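Local coordinates for major pilin protein fimA (Silicibacter pomeroyi, PDB 2IMH) that is of unknown function and belongs to the uncharacterised DUF1028 family, although it carries the name of a major pilin protein, at residues A[9-12]-A[13-16]; A[195-198]-A[199-203]; A[205-208]-A[209-212]; A[215-218]-A[219-222]. All blocks are in the same frame, centred on the assembly; numbering follows the deposited sequence. Where two conformers were deposited one is given.

Interaction 1 of 4, residues A[9-12]-A[13-16]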
loop_
_atom_site.group_PDB
_atom_site.type_symbol
_atom_site.label_atom_id
_atom_site.label_comp_id
_atom_site.label_asym_id
_atom_site.label_seq_id
_atom_site.Cartn_x
_atom_site.Cartn_y
_atom_site.Cartn_z
ATOM N N ALA A 9 5.791 1.411 2.180
ATOM C CA ALA A 9 7.203 1.749 2.037
ATOM C C ALA A 9 7.402 3.147 1.492
ATOM O O ALA A 9 6.527 3.687 0.824
ATOM C CB ALA A 9 7.907 0.740 1.117
ATOM N N HIS A 10 8.579 3.696 1.794
ATOM C CA HIS A 10 9.071 4.968 1.275
ATOM C C HIS A 10 10.215 4.653 0.303
ATOM O O HIS A 10 11.005 3.726 0.541
ATOM C CB HIS A 10 9.531 5.821 2.487
ATOM C CG HIS A 10 10.420 6.986 2.158
ATOM N ND1 HIS A 10 10.087 7.952 1.232
ATOM C CD2 HIS A 10 11.580 7.397 2.729
ATOM C CE1 HIS A 10 11.041 8.872 1.195
ATOM N NE2 HIS A 10 11.951 8.560 2.096
ATOM N N ASP A 11 10.273 5.390 -0.803
ATOM C CA ASP A 11 11.352 5.249 -1.775
ATOM C C ASP A 11 12.272 6.470 -1.625
ATOM O O ASP A 11 11.988 7.523 -2.189
ATOM C CB ASP A 11 10.772 5.202 -3.187
ATOM C CG ASP A 11 11.834 5.002 -4.258
ATOM O OD1 ASP A 11 12.768 4.220 -4.034
ATOM O OD2 ASP A 11 11.717 5.628 -5.331
ATOM N N PRO A 12 13.347 6.343 -0.827
ATOM C CA PRO A 12 14.140 7.520 -0.487
ATOM C C PRO A 12 14.647 8.299 -1.693
ATOM O O PRO A 12 14.592 9.532 -1.682
ATOM C CB PRO A 12 15.302 6.932 0.313
ATOM C CG PRO A 12 14.729 5.718 0.937
ATOM C CD PRO A 12 13.860 5.136 -0.150
ATOM N N GLU A 13 15.111 7.597 -2.722
ATOM C CA GLU A 13 15.693 8.263 -3.890
ATOM C C GLU A 13 14.750 9.312 -4.500
ATOM O O GLU A 13 15.190 10.420 -4.858
ATOM C CB GLU A 13 16.146 7.242 -4.941
ATOM C CG GLU A 13 16.496 7.885 -6.299
ATOM C CD GLU A 13 17.334 7.000 -7.216
ATOM O OE1 GLU A 13 17.324 5.753 -7.062
ATOM O OE2 GLU A 13 18.009 7.569 -8.109
ATOM N N THR A 14 13.456 8.979 -4.587
ATOM C CA THR A 14 12.474 9.865 -5.247
ATOM C C THR A 14 11.564 10.624 -4.287
ATOM O O THR A 14 10.991 11.666 -4.639
ATOM C CB THR A 14 11.589 9.100 -6.237
ATOM O OG1 THR A 14 10.737 8.183 -5.522
ATOM C CG2 THR A 14 12.451 8.319 -7.234
ATOM N N GLY A 15 11.407 10.096 -3.082
ATOM C CA GLY A 15 10.474 10.665 -2.131
ATOM C C GLY A 15 9.085 10.090 -2.354
ATOM O O GLY A 15 8.141 10.464 -1.652
ATOM N N ALA A 16 8.958 9.169 -3.316
ATOM C CA ALA A 16 7.669 8.478 -3.494
ATOM C C ALA A 16 7.324 7.705 -2.236
ATOM O O ALA A 16 8.211 7.251 -1.502
ATOM C CB ALA A 16 7.707 7.535 -4.675
HETATM O O HOH W 1 15.262 4.548 -3.239
#
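The beta hairpin that joins strand 4-11 to strand 16-23 turns here, with Asp11 gripping Thr14, Gly15 and Ala16. Asp11 N donates to Ala16 O at 2.9 Å, nearly straight at 173°. Asp11 O then takes Gly15 N at 2.8 Å, closing a turn of alpha-helical span. Thr14 N adds a weak bond to the same oxygen. Gly15 takes a positive phi at the turn.

The side chains tie the turn a second time. Asp11 CG stands anti to its backbone N (chi1 -178°), and OD2 meets Thr14 OG1 at 2.7 Å. The hydroxyl comes to the anti side of OD2, 29° out of the carboxylate plane. OG1 also accepts from Ala16 N at 3.0 Å, which makes an ST turn. The other carboxylate oxygen, OD1, takes a water at 2.6 Å, and that water accepts from Glu13 N. His10 ND1 gives Ala16 O a weak second bond from the ring edge. Phe142 of helix 142-155 packs on Asp11. Because Thr14 OG1 donates to the carboxylate, its lone pairs remain available to Ala16 N, and one hydroxyl links both sides of the turn.

Interaction 2 of 4, residues A[195-198]-A[199-203]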
loop_
_atom_site.group_PDB
_atom_site.type_symbol
_atom_site.label_atom_id
_atom_site.label_comp_id
_atom_site.label_asym_id
_atom_site.label_seq_id
_atom_site.Cartn_x
_atom_site.Cartn_y
_atom_site.Cartn_z
ATOM N N GLN A 195 0.218 -7.522 -14.503
ATOM C CA GLN A 195 -0.165 -7.223 -15.887
ATOM C C GLN A 195 -0.698 -5.799 -15.975
ATOM O O GLN A 195 -0.361 -5.049 -16.905
ATOM C CB GLN A 195 -1.239 -8.187 -16.373
ATOM C CG GLN A 195 -0.725 -9.523 -16.890
ATOM C CD GLN A 195 -1.809 -10.276 -17.647
ATOM O OE1 GLN A 195 -2.852 -10.617 -17.074
ATOM N NE2 GLN A 195 -1.576 -10.532 -18.941
ATOM N N LEU A 196 -1.539 -5.431 -15.008
ATOM C CA LEU A 196 -2.126 -4.094 -15.000
ATOM C C LEU A 196 -1.046 -3.039 -14.818
ATOM O O LEU A 196 -1.063 -1.988 -15.475
ATOM C CB LEU A 196 -3.182 -3.989 -13.885
ATOM C CG LEU A 196 -3.799 -2.611 -13.592
ATOM C CD1 LEU A 196 -4.465 -1.996 -14.828
ATOM C CD2 LEU A 196 -4.793 -2.771 -12.470
ATOM N N TYR A 197 -0.107 -3.324 -13.922
ATOM C CA TYR A 197 1.030 -2.436 -13.694
ATOM C C TYR A 197 1.828 -2.178 -14.984
ATOM O O TYR A 197 2.161 -1.027 -15.283
ATOM C CB TYR A 197 1.929 -2.985 -12.571
ATOM C CG TYR A 197 3.256 -2.277 -12.532
ATOM C CD1 TYR A 197 3.384 -1.034 -11.924
ATOM C CD2 TYR A 197 4.378 -2.842 -13.135
ATOM C CE1 TYR A 197 4.613 -0.363 -11.904
ATOM C CE2 TYR A 197 5.614 -2.185 -13.117
ATOM C CZ TYR A 197 5.712 -0.947 -12.503
ATOM O OH TYR A 197 6.927 -0.299 -12.488
ATOM N N GLN A 198 2.125 -3.227 -15.746
ATOM C CA GLN A 198 2.864 -3.042 -16.992
ATOM C C GLN A 198 2.086 -2.171 -17.967
ATOM O O GLN A 198 2.660 -1.271 -18.614
ATOM C CB GLN A 198 3.245 -4.379 -17.631
ATOM C CG GLN A 198 4.220 -5.226 -16.801
ATOM C CD GLN A 198 5.490 -4.495 -16.389
ATOM O OE1 GLN A 198 6.051 -4.782 -15.334
ATOM N NE2 GLN A 198 5.950 -3.556 -17.213
ATOM N N LYS A 199 0.786 -2.408 -18.063
ATOM C CA LYS A 199 -0.045 -1.630 -18.965
ATOM C C LYS A 199 -0.126 -0.162 -18.529
ATOM O O LYS A 199 -0.179 0.736 -19.369
ATOM C CB LYS A 199 -1.435 -2.247 -19.070
ATOM C CG LYS A 199 -1.461 -3.512 -19.934
ATOM C CD LYS A 199 -2.849 -4.161 -19.932
ATOM C CE LYS A 199 -2.940 -5.331 -20.936
ATOM N NZ LYS A 199 -2.044 -6.489 -20.664
ATOM N N ALA A 200 -0.109 0.065 -17.213
ATOM C CA ALA A 200 -0.331 1.403 -16.669
ATOM C C ALA A 200 0.933 2.259 -16.674
ATOM O O ALA A 200 0.878 3.477 -16.404
ATOM C CB ALA A 200 -0.941 1.321 -15.258
ATOM N N THR A 201 2.076 1.639 -16.964
ATOM C CA THR A 201 3.361 2.331 -16.801
ATOM C C THR A 201 4.240 2.315 -18.040
ATOM O O THR A 201 5.433 2.641 -17.963
ATOM C CB THR A 201 4.169 1.780 -15.615
ATOM O OG1 THR A 201 4.458 0.390 -15.835
ATOM C CG2 THR A 201 3.365 1.937 -14.321
ATOM N N THR A 202 3.654 1.951 -19.182
ATOM C CA THR A 202 4.415 1.849 -20.427
ATOM C C THR A 202 3.612 2.406 -21.605
ATOM O O THR A 202 2.388 2.596 -21.513
ATOM C CB THR A 202 4.776 0.374 -20.746
ATOM O OG1 THR A 202 3.566 -0.361 -20.942
ATOM C CG2 THR A 202 5.574 -0.299 -19.595
ATOM N N GLY A 203 4.292 2.667 -22.728
ATOM C CA GLY A 203 3.589 2.941 -23.987
ATOM C C GLY A 203 2.666 4.154 -23.989
ATOM O O GLY A 203 2.898 5.134 -23.256
HETATM O O HOH W 2 0.345 -6.240 -19.316
#
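The backbone still runs as alpha helix from Gln195 to Ala200, with Lys199 N bonded to Gln195 O at 3.1 Å and Ala200 N to Leu196 O at 2.9 Å. This is the C-terminal end of helix 189-200. Beyond it the regular pattern frays. Thr201 N reaches Gln198 O only weakly, and Ala200 N makes a second, weak bond to Tyr197 O.

Two threonine hydroxyls take up carbonyls of the final turn, those of Tyr197 and Gln198. Thr201 OG1 donates to Tyr197 O at 2.8 Å. Thr202 OG1 donates to Gln198 O at 2.7 Å. Both donors are tilted from the carbonyl planes, by about 30°. In both threonines OG1 sits between the backbone N and the carbonyl carbon (chi1 61° and 63°), which turns the hydroxyl back toward the helix. These carbonyls point out of the helix end, so side-chain donors do part of the work of the missing next turn.

Thr201 also packs against Tyr197, and the two side chains cross at about a right angle. The phenol ring carries OG1 over the centre of one face, 3.8 Å above the plane. The methyl CG2 lies 3.6 Å from CE1. Tyr197 and Ala200 reach Leu180 of strand 175-182, and Tyr197 also touches Leu147 of helix 142-155. The helix end is thereby set against the rest of the fold. On the outer side Lys199 runs back along the helix and bends only at its last torsion. A water joins its end to the backbone, accepting from Lys199 NZ and donating to Gln195 O, each at 2.8 Å.

Interaction 3 of 4, residues A[205-208]-A[209-212]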
loop_
_atom_site.group_PDB
_atom_site.type_symbol
_atom_site.label_atom_id
_atom_site.label_comp_id
_atom_site.label_asym_id
_atom_site.label_seq_id
_atom_site.Cartn_x
_atom_site.Cartn_y
_atom_site.Cartn_z
ATOM N N TYR A 205 -0.338 4.689 -22.840
ATOM C CA TYR A 205 -1.002 5.077 -21.588
ATOM C C TYR A 205 -0.060 5.913 -20.721
ATOM O O TYR A 205 -0.446 6.975 -20.211
ATOM C CB TYR A 205 -1.508 3.871 -20.819
ATOM C CG TYR A 205 -2.201 4.270 -19.543
ATOM C CD1 TYR A 205 -3.566 4.575 -19.529
ATOM C CD2 TYR A 205 -1.487 4.357 -18.345
ATOM C CE1 TYR A 205 -4.209 4.962 -18.322
ATOM C CE2 TYR A 205 -2.113 4.717 -17.154
ATOM C CZ TYR A 205 -3.460 5.022 -17.151
ATOM O OH TYR A 205 -4.037 5.379 -15.948
ATOM N N ALA A 206 1.187 5.456 -20.569
ATOM C CA ALA A 206 2.141 6.187 -19.745
ATOM C C ALA A 206 2.438 7.563 -20.363
ATOM O O ALA A 206 2.571 8.566 -19.646
ATOM C CB ALA A 206 3.406 5.385 -19.547
ATOM N N ASP A 207 2.479 7.613 -21.690
ATOM C CA ASP A 207 2.702 8.880 -22.402
ATOM C C ASP A 207 1.582 9.883 -22.105
ATOM O O ASP A 207 1.850 11.059 -21.866
ATOM C CB ASP A 207 2.796 8.648 -23.910
ATOM C CG ASP A 207 3.002 9.935 -24.675
ATOM O OD1 ASP A 207 4.085 10.551 -24.519
ATOM O OD2 ASP A 207 2.066 10.345 -25.405
ATOM N N TRP A 208 0.340 9.409 -22.114
ATOM C CA TRP A 208 -0.813 10.239 -21.767
ATOM C C TRP A 208 -0.740 10.675 -20.288
ATOM O O TRP A 208 -0.949 11.847 -19.950
ATOM C CB TRP A 208 -2.114 9.479 -22.041
ATOM C CG TRP A 208 -3.263 10.159 -21.388
ATOM C CD1 TRP A 208 -3.929 11.278 -21.818
ATOM C CD2 TRP A 208 -3.873 9.769 -20.162
ATOM N NE1 TRP A 208 -4.935 11.604 -20.928
ATOM C CE2 TRP A 208 -4.909 10.700 -19.892
ATOM C CE3 TRP A 208 -3.626 8.740 -19.246
ATOM C CZ2 TRP A 208 -5.708 10.616 -18.743
ATOM C CZ3 TRP A 208 -4.415 8.657 -18.114
ATOM C CH2 TRP A 208 -5.448 9.592 -17.875
ATOM N N ALA A 209 -0.444 9.716 -19.407
ATOM C CA ALA A 209 -0.509 9.951 -17.953
ATOM C C ALA A 209 0.511 11.001 -17.479
ATOM O O ALA A 209 0.334 11.614 -16.422
ATOM C CB ALA A 209 -0.325 8.630 -17.200
ATOM N N ARG A 210 1.577 11.226 -18.250
ATOM C CA ARG A 210 2.522 12.306 -17.895
ATOM C C ARG A 210 2.070 13.712 -18.344
ATOM O O ARG A 210 2.790 14.700 -18.107
ATOM C CB ARG A 210 3.932 12.015 -18.418
ATOM C CG ARG A 210 3.981 11.841 -19.904
ATOM C CD ARG A 210 5.340 12.226 -20.536
ATOM N NE ARG A 210 5.172 12.272 -21.992
ATOM C CZ ARG A 210 4.901 13.372 -22.695
ATOM N NH1 ARG A 210 4.826 14.562 -22.098
ATOM N NH2 ARG A 210 4.736 13.286 -24.008
ATOM N N GLN A 211 0.907 13.797 -18.996
ATOM C CA GLN A 211 0.402 15.071 -19.516
ATOM C C GLN A 211 -0.780 15.625 -18.737
ATOM O O GLN A 211 -1.501 16.500 -19.245
ATOM C CB GLN A 211 0.014 14.934 -20.990
ATOM C CG GLN A 211 1.174 14.514 -21.868
ATOM C CD GLN A 211 0.760 14.309 -23.298
ATOM O OE1 GLN A 211 0.186 15.207 -23.920
ATOM N NE2 GLN A 211 1.029 13.113 -23.830
ATOM N N VAL A 212 -0.982 15.115 -17.521
ATOM C CA VAL A 212 -2.107 15.536 -16.683
ATOM C C VAL A 212 -1.633 16.249 -15.392
ATOM O O VAL A 212 -0.488 16.039 -14.939
ATOM C CB VAL A 212 -3.029 14.337 -16.343
ATOM C CG1 VAL A 212 -3.359 13.579 -17.628
ATOM C CG2 VAL A 212 -2.364 13.388 -15.329
HETATM O O HOH W 3 0.931 12.860 -26.857
#
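The indole of Trp208 has Val212 CG1 3.8 Å above its plane, offset toward the rim, and Tyr205 O at its edge, in plane. Trp208 also stacks with the ring of His231, near the C-terminus. The Tyr205 ring in turn carries Trp208 CE3 over one face. Ala209 CB lies beside both rings, 3.9 Å from Trp208 CE3 and 4.3 Å from Tyr205 CE2. The Arg210 guanidinium has Gln211 CG over a face, and Asp207 O also lies over a face.

Asp207 and Arg210 run side by side and point the same way. Arg210 NH2 donates to Asp207 OD1 at 2.9 Å on the syn side, 31° out of the carboxylate plane, in a salt bridge. NE adds a weak bond to the same oxygen. NH2 has a second salt-bridge partner in Asp223. Gln211 NE2 bonds Asp207 O at 3.0 Å, coming from above the carbonyl plane, while its OE1 takes Asp223 N. A water accepts from Gln211 NE2 and donates to Asp207 OD2.

The backbone bonds Ala209 N to Tyr205 O (2.9 Å) and Gln211 N to Trp208 O (2.9 Å) mark the change from i+4 to i+3 spacing. The salt bridge accompanies this tightening, which is characteristic of a helix C-terminus, here of 203-209.

Interaction 4 of 4, residues A[215-218]-A[219-222]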
loop_
_atom_site.group_PDB
_atom_site.type_symbol
_atom_site.label_atom_id
_atom_site.label_comp_id
_atom_site.label_asym_id
_atom_site.label_seq_id
_atom_site.Cartn_x
_atom_site.Cartn_y
_atom_site.Cartn_z
ATOM N N LEU A 215 0.902 17.368 -8.462
ATOM C CA LEU A 215 1.038 18.286 -7.333
ATOM C C LEU A 215 1.996 19.426 -7.629
ATOM O O LEU A 215 1.731 20.572 -7.247
ATOM C CB LEU A 215 1.480 17.542 -6.075
ATOM C CG LEU A 215 1.353 18.293 -4.750
ATOM C CD1 LEU A 215 -0.120 18.523 -4.408
ATOM C CD2 LEU A 215 2.043 17.475 -3.645
ATOM N N SER A 216 3.089 19.116 -8.323
ATOM C CA SER A 216 4.094 20.124 -8.680
ATOM C C SER A 216 3.767 20.909 -9.950
ATOM O O SER A 216 4.535 21.798 -10.348
ATOM C CB SER A 216 5.463 19.456 -8.836
ATOM O OG SER A 216 5.424 18.537 -9.916
ATOM N N ASP A 217 2.648 20.588 -10.606
ATOM C CA ASP A 217 2.254 21.270 -11.860
ATOM C C ASP A 217 0.739 21.091 -11.977
ATOM O O ASP A 217 0.237 20.252 -12.752
ATOM C CB ASP A 217 2.999 20.662 -13.061
ATOM C CG ASP A 217 2.825 21.463 -14.358
ATOM O OD1 ASP A 217 2.224 22.560 -14.351
ATOM O OD2 ASP A 217 3.311 20.985 -15.403
ATOM N N LYS A 218 0.010 21.864 -11.179
ATOM C CA LYS A 218 -1.418 21.610 -10.994
ATOM C C LYS A 218 -2.298 21.961 -12.195
ATOM O O LYS A 218 -3.435 21.489 -12.302
ATOM C CB LYS A 218 -1.921 22.292 -9.723
ATOM C CG LYS A 218 -1.360 21.681 -8.429
ATOM C CD LYS A 218 -1.904 22.379 -7.171
ATOM C CE LYS A 218 -3.325 21.952 -6.842
ATOM N NZ LYS A 218 -4.004 22.867 -5.860
ATOM N N GLU A 219 -1.778 22.765 -13.113
ATOM C CA GLU A 219 -2.597 23.234 -14.229
ATOM C C GLU A 219 -2.144 22.638 -15.576
ATOM O O GLU A 219 -2.549 23.108 -16.646
ATOM C CB GLU A 219 -2.671 24.779 -14.225
ATOM C CG GLU A 219 -3.403 25.263 -12.947
ATOM C CD GLU A 219 -3.633 26.766 -12.837
ATOM O OE1 GLU A 219 -3.382 27.524 -13.799
ATOM O OE2 GLU A 219 -4.072 27.183 -11.744
ATOM N N ARG A 220 -1.322 21.590 -15.497
ATOM C CA ARG A 220 -0.797 20.913 -16.681
ATOM C C ARG A 220 -1.880 20.553 -17.694
ATOM O O ARG A 220 -2.982 20.150 -17.325
ATOM C CB ARG A 220 0.001 19.660 -16.282
ATOM C CG ARG A 220 0.725 18.980 -17.454
ATOM C CD ARG A 220 1.628 17.871 -16.961
ATOM N NE ARG A 220 2.722 18.376 -16.132
ATOM C CZ ARG A 220 3.645 17.611 -15.541
ATOM N NH1 ARG A 220 3.627 16.286 -15.705
ATOM N NH2 ARG A 220 4.595 18.170 -14.790
ATOM N N ILE A 221 -1.564 20.757 -18.970
ATOM C CA ILE A 221 -2.433 20.348 -20.067
ATOM C C ILE A 221 -1.656 19.445 -21.018
ATOM O O ILE A 221 -0.470 19.185 -20.805
ATOM C CB ILE A 221 -3.047 21.562 -20.816
ATOM C CG1 ILE A 221 -1.941 22.437 -21.441
ATOM C CG2 ILE A 221 -3.911 22.364 -19.856
ATOM C CD1 ILE A 221 -2.437 23.402 -22.549
ATOM N N LEU A 222 -2.340 18.930 -22.038
ATOM C CA LEU A 222 -1.709 18.036 -23.013
ATOM C C LEU A 222 -0.608 18.762 -23.765
ATOM O O LEU A 222 -0.691 19.978 -23.972
ATOM C CB LEU A 222 -2.741 17.484 -24.004
ATOM C CG LEU A 222 -3.919 16.687 -23.431
ATOM C CD1 LEU A 222 -4.789 16.128 -24.553
ATOM C CD2 LEU A 222 -3.423 15.563 -22.518
HETATM O O HOH W 4 0.669 24.326 -13.378
#
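Arg220 folds back onto Asp217 across a type I beta turn, in the long loop that follows helix 203-209. Its side chain starts with CB 3.6 Å from Asp217 O, the turn's own carbonyl. CG and CD then pass the Asp217 carboxylate, each 3.9 Å from OD2. The chain bends at chi3 (-65°), and this bend swings the guanidinium in beside that oxygen. NE bonds Asp217 OD2 at 2.8 Å and forms the short arm of a salt bridge. NH2 reaches the same OD2 at 3.2 Å and also lies 3.4 Å from Asp217 CB. NH1 turns to a different partner, the backbone O of Arg210.

The grip is side-on, with two nitrogens on one oxygen. OD2 lies exactly in the guanidinium plane, at its edge. The carboxylate is turned away from that plane by 66°. NE meets OD2 from above the carboxylate plane, while NH2 uses the anti lone pair. With two donors on one oxygen, the negative charge is probably drawn toward OD2.

The backbone of the turn is closed less firmly. Arg220 N reaches Asp217 O by a weak bond; the salt bridge spans the same two residues with a shorter contact. Just before the turn, Ser216 fastens the loop to Asp174 through its OG. Arg220 also touches Val214. The second carboxylate oxygen serves the middle of the turn: a water donates to Asp217 OD1 at 2.5 Å and accepts from Glu219 N at 2.9 Å.

In the fold
Interaction 1 is the partly buried one, in a hairpin of the six-stranded sheet. The other three lie on the surface, in the C-terminal part of the chain. Interactions 2 and 3 sit at the ends of two successive helices and touch, Tyr205 packing on Ala200. Interactions 3 and 4 also touch, with centres about 12 Å apart, and Arg220 probably hydrogen-bonds Arg210 O. Interaction 1 stays about 10 Å or more from the rest at nearest atoms. Threonine hydroxyls supplement the backbone bonds in interactions 1 and 2, whereas aspartate-arginine salt bridges mark 3 and 4. Both turns, 9-16 and 215-222, use an aspartate and a water to reach a backbone N two residues on.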